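Long-range contacts in alpha-tubulin N-acetyltransferase (Danio rerio, PDB 4H6U), which catalyses the transfer of an acetyl group from acetyl coenzyme A to a lysine of alpha-tubulin: residues P149-P157 with N180-F188; V92-K100 with L137-K145. The protein carries 1 engineered substitution. All coordinates share one frame; numbering follows the deposited sequence.

Interaction 1: residues P149-P157 with N180-F188. With ACO (acetyl coenzyme *a), chain C.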
loop_
_atom_site.group_PDB
_atom_site.type_symbol
_atom_site.label_atom_id
_atom_site.label_comp_id
_atom_site.label_asym_id
_atom_site.label_seq_id
_atom_site.Cartn_x
_atom_site.Cartn_y
_atom_site.Cartn_z
ATOM N N PRO A 149 17.023 8.997 11.163
ATOM C CA PRO A 149 16.159 8.080 11.899
ATOM C C PRO A 149 15.432 8.764 13.069
ATOM O O PRO A 149 14.276 8.426 13.369
ATOM C CB PRO A 149 17.144 7.009 12.402
ATOM C CG PRO A 149 18.339 7.093 11.435
ATOM C CD PRO A 149 18.408 8.509 11.003
ATOM N N ALA A 150 16.089 9.729 13.713
ATOM C CA ALA A 150 15.468 10.426 14.849
ATOM C C ALA A 150 14.356 11.395 14.445
ATOM O O ALA A 150 13.529 11.747 15.284
ATOM C CB ALA A 150 16.506 11.146 15.650
ATOM N N GLN A 151 14.259 11.751 13.162
ATOM C CA GLN A 151 13.210 12.693 12.726
ATOM C C GLN A 151 11.953 12.017 12.270
ATOM O O GLN A 151 10.994 12.687 11.894
ATOM C CB GLN A 151 13.694 13.554 11.550
ATOM C CG GLN A 151 14.919 14.411 11.820
ATOM C CD GLN A 151 15.478 15.046 10.540
ATOM O OE1 GLN A 151 15.593 14.390 9.499
ATOM N NE2 GLN A 151 15.753 16.345 10.599
ATOM N N MET A 152 11.914 10.695 12.352
ATOM C CA MET A 152 10.707 9.978 11.986
ATOM C C MET A 152 10.031 9.351 13.192
ATOM O O MET A 152 10.603 9.279 14.265
ATOM C CB MET A 152 11.010 8.911 10.952
ATOM C CG MET A 152 11.820 7.801 11.451
ATOM S SD MET A 152 11.905 6.533 10.166
ATOM C CE MET A 152 12.337 7.513 8.780
ATOM N N ALA A 153 8.785 8.947 12.997
ATOM C CA ALA A 153 8.019 8.213 13.993
ATOM C C ALA A 153 7.854 6.734 13.593
ATOM O O ALA A 153 7.913 6.383 12.414
ATOM C CB ALA A 153 6.648 8.852 14.156
ATOM N N TYR A 154 7.696 5.871 14.588
ATOM C CA TYR A 154 7.623 4.449 14.327
ATOM C C TYR A 154 6.309 3.883 14.858
ATOM O O TYR A 154 5.998 3.966 16.046
ATOM C CB TYR A 154 8.832 3.749 14.949
ATOM C CG TYR A 154 10.131 4.267 14.372
ATOM C CD1 TYR A 154 10.712 3.667 13.255
ATOM C CD2 TYR A 154 10.754 5.400 14.905
ATOM C CE1 TYR A 154 11.912 4.156 12.718
ATOM C CE2 TYR A 154 11.937 5.897 14.373
ATOM C CZ TYR A 154 12.506 5.280 13.266
ATOM O OH TYR A 154 13.685 5.784 12.757
ATOM N N ASP A 155 5.510 3.334 13.951
ATOM C CA ASP A 155 4.185 2.859 14.308
ATOM C C ASP A 155 4.236 1.429 14.891
ATOM O O ASP A 155 4.491 0.462 14.174
ATOM C CB ASP A 155 3.347 2.880 13.059
ATOM C CG ASP A 155 1.907 2.584 13.308
ATOM O OD1 ASP A 155 1.510 2.145 14.402
ATOM O OD2 ASP A 155 1.151 2.827 12.365
ATOM N N ARG A 156 3.966 1.286 16.190
ATOM C CA ARG A 156 3.888 -0.036 16.806
ATOM C C ARG A 156 5.036 -0.980 16.408
ATOM O O ARG A 156 4.816 -2.098 15.949
ATOM C CB ARG A 156 2.531 -0.698 16.516
ATOM C CG ARG A 156 1.324 0.117 17.016
ATOM C CD ARG A 156 0.006 -0.589 16.726
ATOM N NE ARG A 156 -0.297 -0.665 15.302
ATOM C CZ ARG A 156 -1.174 0.107 14.660
ATOM N NH1 ARG A 156 -1.844 1.062 15.306
ATOM N NH2 ARG A 156 -1.372 -0.076 13.352
ATOM N N PRO A 157 6.275 -0.560 16.639
ATOM C CA PRO A 157 7.417 -1.355 16.162
ATOM C C PRO A 157 7.571 -2.636 16.970
ATOM O O PRO A 157 7.419 -2.618 18.199
ATOM C CB PRO A 157 8.614 -0.423 16.373
ATOM C CG PRO A 157 8.181 0.519 17.475
ATOM C CD PRO A 157 6.692 0.726 17.210
ATOM N N ASN A 180 0.551 4.969 20.397
ATOM C CA ASN A 180 1.102 3.794 19.672
ATOM C C ASN A 180 2.267 4.038 18.720
ATOM O O ASN A 180 2.741 3.097 18.080
ATOM C CB ASN A 180 0.019 3.094 18.850
ATOM C CG ASN A 180 -1.044 2.470 19.701
ATOM O OD1 ASN A 180 -2.227 2.560 19.378
ATOM N ND2 ASN A 180 -0.645 1.820 20.789
ATOM N N PHE A 181 2.679 5.287 18.580
ATOM C CA PHE A 181 3.852 5.612 17.784
ATOM C C PHE A 181 4.987 5.847 18.742
ATOM O O PHE A 181 4.790 6.265 19.891
ATOM C CB PHE A 181 3.628 6.846 16.893
ATOM C CG PHE A 181 2.787 6.576 15.682
ATOM C CD1 PHE A 181 1.424 6.453 15.788
ATOM C CD2 PHE A 181 3.369 6.420 14.439
ATOM C CE1 PHE A 181 0.639 6.207 14.651
ATOM C CE2 PHE A 181 2.605 6.165 13.332
ATOM C CZ PHE A 181 1.246 6.068 13.429
ATOM N N VAL A 182 6.177 5.512 18.265
ATOM C CA VAL A 182 7.384 5.730 19.008
ATOM C C VAL A 182 8.232 6.821 18.319
ATOM O O VAL A 182 8.388 6.846 17.091
ATOM C CB VAL A 182 8.178 4.438 19.130
ATOM C CG1 VAL A 182 9.537 4.718 19.760
ATOM C CG2 VAL A 182 7.400 3.447 19.947
ATOM N N VAL A 183 8.711 7.746 19.131
ATOM C CA VAL A 183 9.590 8.794 18.686
ATOM C C VAL A 183 10.687 8.972 19.717
ATOM O O VAL A 183 10.485 8.732 20.910
ATOM C CB VAL A 183 8.862 10.138 18.475
ATOM C CG1 VAL A 183 7.766 9.989 17.463
ATOM C CG2 VAL A 183 8.340 10.645 19.771
ATOM N N PHE A 184 11.868 9.350 19.242
ATOM C CA PHE A 184 13.003 9.475 20.134
ATOM C C PHE A 184 13.383 10.933 20.396
ATOM O O PHE A 184 12.922 11.840 19.710
ATOM C CB PHE A 184 14.178 8.684 19.598
ATOM C CG PHE A 184 13.917 7.202 19.488
ATOM C CD1 PHE A 184 14.310 6.330 20.497
ATOM C CD2 PHE A 184 13.239 6.696 18.378
ATOM C CE1 PHE A 184 14.082 4.941 20.395
ATOM C CE2 PHE A 184 13.021 5.330 18.229
ATOM C CZ PHE A 184 13.449 4.425 19.257
ATOM N N ALA A 185 14.241 11.133 21.386
ATOM C CA ALA A 185 14.574 12.471 21.862
ATOM C C ALA A 185 14.936 13.419 20.707
ATOM O O ALA A 185 14.417 14.536 20.641
ATOM C CB ALA A 185 15.696 12.396 22.883
ATOM N N GLY A 186 15.768 12.938 19.776
ATOM C CA GLY A 186 16.290 13.722 18.671
ATOM C C GLY A 186 15.229 14.324 17.773
ATOM O O GLY A 186 15.502 15.239 16.999
ATOM N N PHE A 187 14.048 13.720 17.802
ATOM C CA PHE A 187 12.895 14.148 17.031
ATOM C C PHE A 187 12.553 15.617 17.322
ATOM O O PHE A 187 12.079 16.347 16.448
ATOM C CB PHE A 187 11.725 13.223 17.376
ATOM C CG PHE A 187 10.469 13.490 16.623
ATOM C CD1 PHE A 187 10.223 12.808 15.420
ATOM C CD2 PHE A 187 9.548 14.419 17.083
ATOM C CE1 PHE A 187 9.063 13.023 14.687
ATOM C CE2 PHE A 187 8.351 14.655 16.381
ATOM C CZ PHE A 187 8.111 13.970 15.155
ATOM N N PHE A 188 12.826 16.055 18.554
ATOM C CA PHE A 188 12.408 17.385 19.018
ATOM C C PHE A 188 13.496 18.488 18.975
ATOM O O PHE A 188 14.545 18.393 19.618
ATOM C CB PHE A 188 11.788 17.265 20.414
ATOM C CG PHE A 188 10.504 16.439 20.443
ATOM C CD1 PHE A 188 9.274 17.008 20.114
ATOM C CD2 PHE A 188 10.530 15.094 20.789
ATOM C CE1 PHE A 188 8.100 16.257 20.129
ATOM C CE2 PHE A 188 9.363 14.341 20.800
ATOM C CZ PHE A 188 8.140 14.934 20.474
HETATM N N1A ACO C . 16.427 -10.665 17.860
HETATM C C2A ACO C . 16.881 -9.407 18.201
HETATM N N3A ACO C . 17.279 -8.456 17.381
HETATM C C4A ACO C . 17.276 -8.802 16.023
HETATM C C5A ACO C . 16.868 -10.061 15.538
HETATM C C6A ACO C . 16.430 -10.998 16.537
HETATM N N6A ACO C . 15.993 -12.253 16.263
HETATM N N7A ACO C . 16.994 -10.056 14.117
HETATM C C8A ACO C . 17.499 -8.812 13.780
HETATM N N9A ACO C . 17.682 -8.046 14.949
HETATM C C1B ACO C . 18.172 -6.705 15.162
HETATM C C2B ACO C . 19.361 -6.648 16.109
HETATM O O2B ACO C . 19.569 -5.357 16.611
HETATM C C3B ACO C . 20.494 -6.956 15.039
HETATM O O3B ACO C . 21.683 -6.576 15.414
HETATM P P3B ACO C . 22.679 -7.912 16.189
HETATM O O7A ACO C . 23.906 -7.073 16.377
HETATM O O8A ACO C . 21.822 -8.162 17.406
HETATM O O9A ACO C . 22.690 -8.978 15.141
HETATM C C4B ACO C . 20.021 -6.159 13.856
HETATM O O4B ACO C . 18.561 -6.151 13.927
HETATM C C5B ACO C . 20.557 -6.802 12.576
HETATM O O5B ACO C . 20.711 -5.915 11.534
HETATM P P1A ACO C . 20.135 -6.380 10.042
HETATM O O1A ACO C . 20.472 -5.231 9.162
HETATM O O2A ACO C . 20.546 -7.807 9.742
HETATM O O3A ACO C . 18.484 -6.358 10.243
HETATM P P2A ACO C . 17.544 -7.448 9.623
HETATM O O4A ACO C . 17.649 -7.580 8.142
HETATM O O5A ACO C . 17.318 -8.655 10.463
HETATM O O6A ACO C . 15.940 -6.563 9.666
HETATM C CBP ACO C . 13.985 -6.397 10.981
HETATM C CCP ACO C . 15.464 -6.051 10.852
HETATM C CDP ACO C . 13.384 -5.884 12.299
HETATM C CEP ACO C . 13.194 -5.834 9.760
HETATM C CAP ACO C . 13.918 -7.956 10.916
HETATM O OAP ACO C . 14.600 -8.618 11.961
HETATM C C9P ACO C . 12.477 -8.489 10.662
HETATM O O9P ACO C . 12.023 -8.394 9.546
HETATM N N8P ACO C . 11.549 -9.019 11.495
HETATM C C7P ACO C . 11.564 -9.309 12.847
HETATM C C6P ACO C . 10.073 -9.473 13.426
HETATM C C5P ACO C . 8.954 -8.495 12.893
HETATM O O5P ACO C . 7.769 -8.854 12.799
HETATM N N4P ACO C . 9.319 -7.158 12.519
HETATM C C3P ACO C . 8.374 -6.069 12.017
HETATM C C2P ACO C . 8.683 -4.552 12.372
HETATM S S1P ACO C . 7.376 -3.430 13.297
HETATM C C ACO C . 6.754 -2.290 12.056
HETATM O O ACO C . 6.861 -2.621 10.935
HETATM C CH3 ACO C . 6.868 -0.814 12.358
HETATM O O HOH W 1 12.133 9.574 16.345
#
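A single water ties Phe184 to two carbonyls of 149-157: it accepts the N-H of Phe184 (2.9 Å from N) and donates to Met152 O (2.6 Å) and Ala150 O. It bridges the segments where the antiparallel pairing of strands 153-155 and 181-182, the last two of the mixed GNAT sheet, gives way to 3-10 turns. In the paired part, Val182 N reaches Tyr154 O at 2.7 Å, nearly straight at 161°, and Tyr154 N returns a bond to Val182 O in its carbonyl plane. Arg156 N extends the pairing past the strand, meeting Asn180 O at 2.9 Å.

Tyr154 and Val182 project from the same face of the sheet. There Val182 CG2 packs on Pro157, and the side chains of Tyr154 and Phe184 cross at about a right angle, Tyr154 CD2 lying at the edge of the Phe184 ring. The Tyr154 hydroxyl donates to Pro149 O (2.8 Å), which fixes the ring's far end. From the other face rise Asp155 and Phe181. With CG of Asp155 anti to its own N (chi1 -173°), the carboxylate stacks over one face of the Phe181 ring, planes 29° apart, with Asp155 CB 3.4 Å from Phe181 CE2. Asp155 OD1 also sits above the Arg156 guanidinium, a contact of charges only. Gly186 packs on Ala150 CB where a side chain would collide. The end of strand 153-155 and the residues after it line the cofactor pocket: Asp155 O is 3.3 Å from the acetyl CH3, and Pro157 CA lies 3.5 Å from the thioester S1P.

Interaction 2: residues V92-K100 with L137-K145. With PO4 (phosphate ion), chain E.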
loop_
_atom_site.group_PDB
_atom_site.type_symbol
_atom_site.label_atom_id
_atom_site.label_comp_id
_atom_site.label_asym_id
_atom_site.label_seq_id
_atom_site.Cartn_x
_atom_site.Cartn_y
_atom_site.Cartn_z
ATOM N N VAL A 92 13.510 -10.254 -0.475
ATOM C CA VAL A 92 13.957 -10.746 0.829
ATOM C C VAL A 92 13.492 -9.844 1.980
ATOM O O VAL A 92 13.592 -10.223 3.141
ATOM C CB VAL A 92 15.457 -10.888 0.874
ATOM C CG1 VAL A 92 15.877 -11.918 -0.146
ATOM C CG2 VAL A 92 16.124 -9.550 0.630
ATOM N N GLY A 93 13.015 -8.641 1.651
ATOM C CA GLY A 93 12.471 -7.752 2.644
ATOM C C GLY A 93 11.612 -6.622 2.075
ATOM O O GLY A 93 11.642 -6.351 0.886
ATOM N N PHE A 94 10.787 -6.019 2.925
ATOM C CA PHE A 94 10.036 -4.828 2.555
ATOM C C PHE A 94 10.023 -3.771 3.666
ATOM O O PHE A 94 10.157 -4.063 4.835
ATOM C CB PHE A 94 8.595 -5.164 2.135
ATOM C CG PHE A 94 7.739 -5.797 3.220
ATOM C CD1 PHE A 94 7.264 -5.054 4.280
ATOM C CD2 PHE A 94 7.335 -7.113 3.118
ATOM C CE1 PHE A 94 6.456 -5.626 5.263
ATOM C CE2 PHE A 94 6.521 -7.707 4.095
ATOM C CZ PHE A 94 6.086 -6.970 5.170
ATOM N N LEU A 95 9.866 -2.526 3.254
ATOM C CA LEU A 95 9.837 -1.418 4.165
ATOM C C LEU A 95 8.816 -0.443 3.617
ATOM O O LEU A 95 8.894 0.005 2.460
ATOM C CB LEU A 95 11.216 -0.769 4.253
ATOM C CG LEU A 95 11.388 0.547 4.980
ATOM C CD1 LEU A 95 11.053 0.304 6.440
ATOM C CD2 LEU A 95 12.848 1.105 4.829
ATOM N N LYS A 96 7.882 -0.075 4.474
ATOM C CA LYS A 96 6.835 0.856 4.076
ATOM C C LYS A 96 6.871 2.103 4.960
ATOM O O LYS A 96 6.912 2.027 6.203
ATOM C CB LYS A 96 5.472 0.165 4.193
ATOM C CG LYS A 96 4.277 0.960 3.640
ATOM C CD LYS A 96 3.005 0.149 3.899
ATOM C CE LYS A 96 1.735 0.854 3.619
ATOM N NZ LYS A 96 0.618 -0.127 3.787
ATOM N N VAL A 97 6.939 3.256 4.313
ATOM C CA VAL A 97 6.898 4.510 5.040
ATOM C C VAL A 97 5.800 5.357 4.526
ATOM O O VAL A 97 5.283 5.114 3.431
ATOM C CB VAL A 97 8.207 5.312 4.932
ATOM C CG1 VAL A 97 9.328 4.562 5.584
ATOM C CG2 VAL A 97 8.503 5.620 3.477
ATOM N N GLY A 98 5.447 6.360 5.321
ATOM C CA GLY A 98 4.456 7.307 4.894
ATOM C C GLY A 98 4.337 8.412 5.908
ATOM O O GLY A 98 4.617 8.223 7.102
ATOM N N TYR A 99 3.876 9.560 5.413
ATOM C CA TYR A 99 3.550 10.717 6.254
ATOM C C TYR A 99 2.202 10.497 6.920
ATOM O O TYR A 99 1.260 10.017 6.306
ATOM C CB TYR A 99 3.554 12.038 5.443
ATOM C CG TYR A 99 4.928 12.408 4.921
ATOM C CD1 TYR A 99 5.887 12.968 5.767
ATOM C CD2 TYR A 99 5.273 12.182 3.602
ATOM C CE1 TYR A 99 7.143 13.278 5.314
ATOM C CE2 TYR A 99 6.537 12.491 3.131
ATOM C CZ TYR A 99 7.466 13.041 3.980
ATOM O OH TYR A 99 8.715 13.343 3.489
ATOM N N LYS A 100 2.138 10.856 8.192
ATOM C CA LYS A 100 0.946 10.699 9.004
ATOM C C LYS A 100 0.816 11.924 9.914
ATOM O O LYS A 100 1.801 12.383 10.490
ATOM C CB LYS A 100 1.087 9.453 9.876
ATOM C CG LYS A 100 -0.076 8.480 9.883
ATOM C CD LYS A 100 -0.135 7.586 8.658
ATOM C CE LYS A 100 -1.317 6.660 8.830
ATOM N NZ LYS A 100 -1.594 5.784 7.666
ATOM N N LEU A 137 17.929 -1.894 3.360
ATOM C CA LEU A 137 16.667 -1.225 3.025
ATOM C C LEU A 137 16.472 0.097 3.735
ATOM O O LEU A 137 16.041 1.088 3.129
ATOM C CB LEU A 137 15.473 -2.094 3.389
ATOM C CG LEU A 137 14.762 -2.722 2.212
ATOM C CD1 LEU A 137 13.484 -3.383 2.680
ATOM C CD2 LEU A 137 14.454 -1.688 1.115
ATOM N N PHE A 138 16.692 0.072 5.049
ATOM C CA PHE A 138 16.476 1.240 5.874
ATOM C C PHE A 138 17.429 2.349 5.382
ATOM O O PHE A 138 17.005 3.463 5.094
ATOM C CB PHE A 138 16.699 0.874 7.348
ATOM C CG PHE A 138 16.124 1.850 8.334
ATOM C CD1 PHE A 138 14.758 2.020 8.476
ATOM C CD2 PHE A 138 16.973 2.588 9.150
ATOM C CE1 PHE A 138 14.226 2.945 9.413
ATOM C CE2 PHE A 138 16.469 3.500 10.101
ATOM C CZ PHE A 138 15.078 3.673 10.220
ATOM N N ASP A 139 18.693 2.030 5.206
ATOM C CA ASP A 139 19.645 3.013 4.685
ATOM C C ASP A 139 19.218 3.583 3.323
ATOM O O ASP A 139 19.268 4.787 3.109
ATOM C CB ASP A 139 21.053 2.417 4.566
ATOM C CG ASP A 139 21.750 2.257 5.916
ATOM O OD1 ASP A 139 21.221 2.750 6.944
ATOM O OD2 ASP A 139 22.855 1.655 5.947
ATOM N N PHE A 140 18.727 2.736 2.425
ATOM C CA PHE A 140 18.277 3.236 1.142
ATOM C C PHE A 140 17.121 4.248 1.305
ATOM O O PHE A 140 17.122 5.318 0.679
ATOM C CB PHE A 140 17.867 2.083 0.233
ATOM C CG PHE A 140 17.501 2.528 -1.159
ATOM C CD1 PHE A 140 18.442 2.533 -2.160
ATOM C CD2 PHE A 140 16.226 3.019 -1.434
ATOM C CE1 PHE A 140 18.127 2.969 -3.457
ATOM C CE2 PHE A 140 15.884 3.473 -2.706
ATOM C CZ PHE A 140 16.840 3.459 -3.730
ATOM N N MET A 141 16.171 3.935 2.175
ATOM C CA MET A 141 15.021 4.825 2.411
ATOM C C MET A 141 15.501 6.165 3.011
ATOM O O MET A 141 15.125 7.234 2.548
ATOM C CB MET A 141 13.997 4.131 3.323
ATOM C CG MET A 141 12.754 4.967 3.683
ATOM S SD MET A 141 13.004 6.015 5.144
ATOM C CE MET A 141 13.271 4.811 6.410
ATOM N N LEU A 142 16.351 6.108 4.033
ATOM C CA LEU A 142 16.869 7.325 4.648
ATOM C C LEU A 142 17.575 8.244 3.625
ATOM O O LEU A 142 17.331 9.456 3.605
ATOM C CB LEU A 142 17.834 6.975 5.791
ATOM C CG LEU A 142 17.249 6.141 6.947
ATOM C CD1 LEU A 142 18.351 5.661 7.890
ATOM C CD2 LEU A 142 16.161 6.875 7.718
ATOM N N LYS A 143 18.431 7.682 2.779
ATOM C CA LYS A 143 19.139 8.481 1.789
ATOM C C LYS A 143 18.129 9.167 0.853
ATOM O O LYS A 143 18.206 10.385 0.622
ATOM C CB LYS A 143 20.144 7.629 0.972
ATOM N N HIS A 144 17.173 8.392 0.348
ATOM C CA HIS A 144 16.295 8.847 -0.734
ATOM C C HIS A 144 15.141 9.730 -0.266
ATOM O O HIS A 144 14.731 10.636 -1.000
ATOM C CB HIS A 144 15.817 7.654 -1.528
ATOM C CG HIS A 144 16.857 7.125 -2.463
ATOM N ND1 HIS A 144 16.923 7.508 -3.787
ATOM C CD2 HIS A 144 17.928 6.317 -2.248
ATOM C CE1 HIS A 144 17.960 6.920 -4.358
ATOM N NE2 HIS A 144 18.584 6.188 -3.448
ATOM N N LYS A 145 14.667 9.490 0.959
ATOM C CA LYS A 145 13.698 10.360 1.615
ATOM C C LYS A 145 14.365 11.533 2.322
ATOM O O LYS A 145 13.668 12.430 2.825
ATOM C CB LYS A 145 12.858 9.581 2.638
ATOM C CG LYS A 145 11.992 8.551 1.991
ATOM C CD LYS A 145 11.156 9.249 0.917
ATOM C CE LYS A 145 9.682 9.139 1.125
ATOM N NZ LYS A 145 9.054 10.246 0.317
HETATM P P PO4 E . -1.751 1.721 2.061
HETATM O O1 PO4 E . -2.073 0.408 1.389
HETATM O O2 PO4 E . -2.955 2.642 2.079
HETATM O O3 PO4 E . -1.395 1.524 3.516
HETATM O O4 PO4 E . -0.588 2.311 1.283
#
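Leu95 carries CG anti to its backbone N (chi1 170°), which carries CD2 onto helix 137-145. Met141 starts the same way but bends at chi2 (-87°) and again at chi3, folding its end back over the tips of Leu95 and Val97. The side chains of Leu95 and Met141 cross at about a right angle, Leu95 CD2 lying 3.6 Å from Met141 CB and close to CG and CE as well. Val97 CG1 lies along the same thioether, 3.9 Å from Met141 CG and about as near to SD and CE. Leu95 CD2 also rests on the helix backbone, 3.6 Å from Leu137 O. One turn before Met141, Leu137 pushes CD1 against the strand itself, 3.6 Å from Phe94 C and 3.8 Å from Leu95 CB.

This is the apolar seam of the GNAT fold between a central strand and the helix whose beginning helps to bind acetyl coenzyme A; the axes of strand 92-99 and helix 137-145 pass 9.2 Å apart at -33°, and no hydrogen bond crosses. Replacing Met141 by an alanine would probably leave Val97 CG1 without its partner on the helix and open a gap beside Leu95 and Met152. Tyr77 of the adjacent strand flanks Leu137, Met141 and Lys145, while Phe138 meets Phe164 and Tyr169 edge-to-face. At the end of the seam the contact becomes loose: Lys145 CE approaches Val97 CG2, and its NZ stays 4.4 Å from Tyr99 CE2. The strand's alternation turns Phe94 and Lys96 away from the helix, and both pack on Pro16 of the second subunit. Lys96, extended, donates from NZ to phosphate O3 at 2.6 Å; that ion, probably from the crystallisation liquor, is also held by Lys96 and His74 of the second subunit.

How the interactions relate
From the N terminus, strands 18-23 and 75-81 precede strand 90-99, the first partner of interaction 2; the antiparallel pair 102-105 and 111-114 and strand 117-124 follow before helix 133-145 folds back on it, closing interaction 2. The chain then enters strand 153-155, passes through helix 159-168 and returns as strand 181-182, closing interaction 1. The two loops lie in series, neither nesting nor crossing. Strand 117-124, helix 133-145 and strand 153-155 form a beta-alpha-beta crossover that links them, and strand 117-124 lies between strand 90-99 of interaction 2 and strand 153-155 of interaction 1. They meet at helix 133-145: Tyr154 OH is 3.6 Å from Phe138 CZ, and Met152 CE is 3.7 Å from Met141 CE.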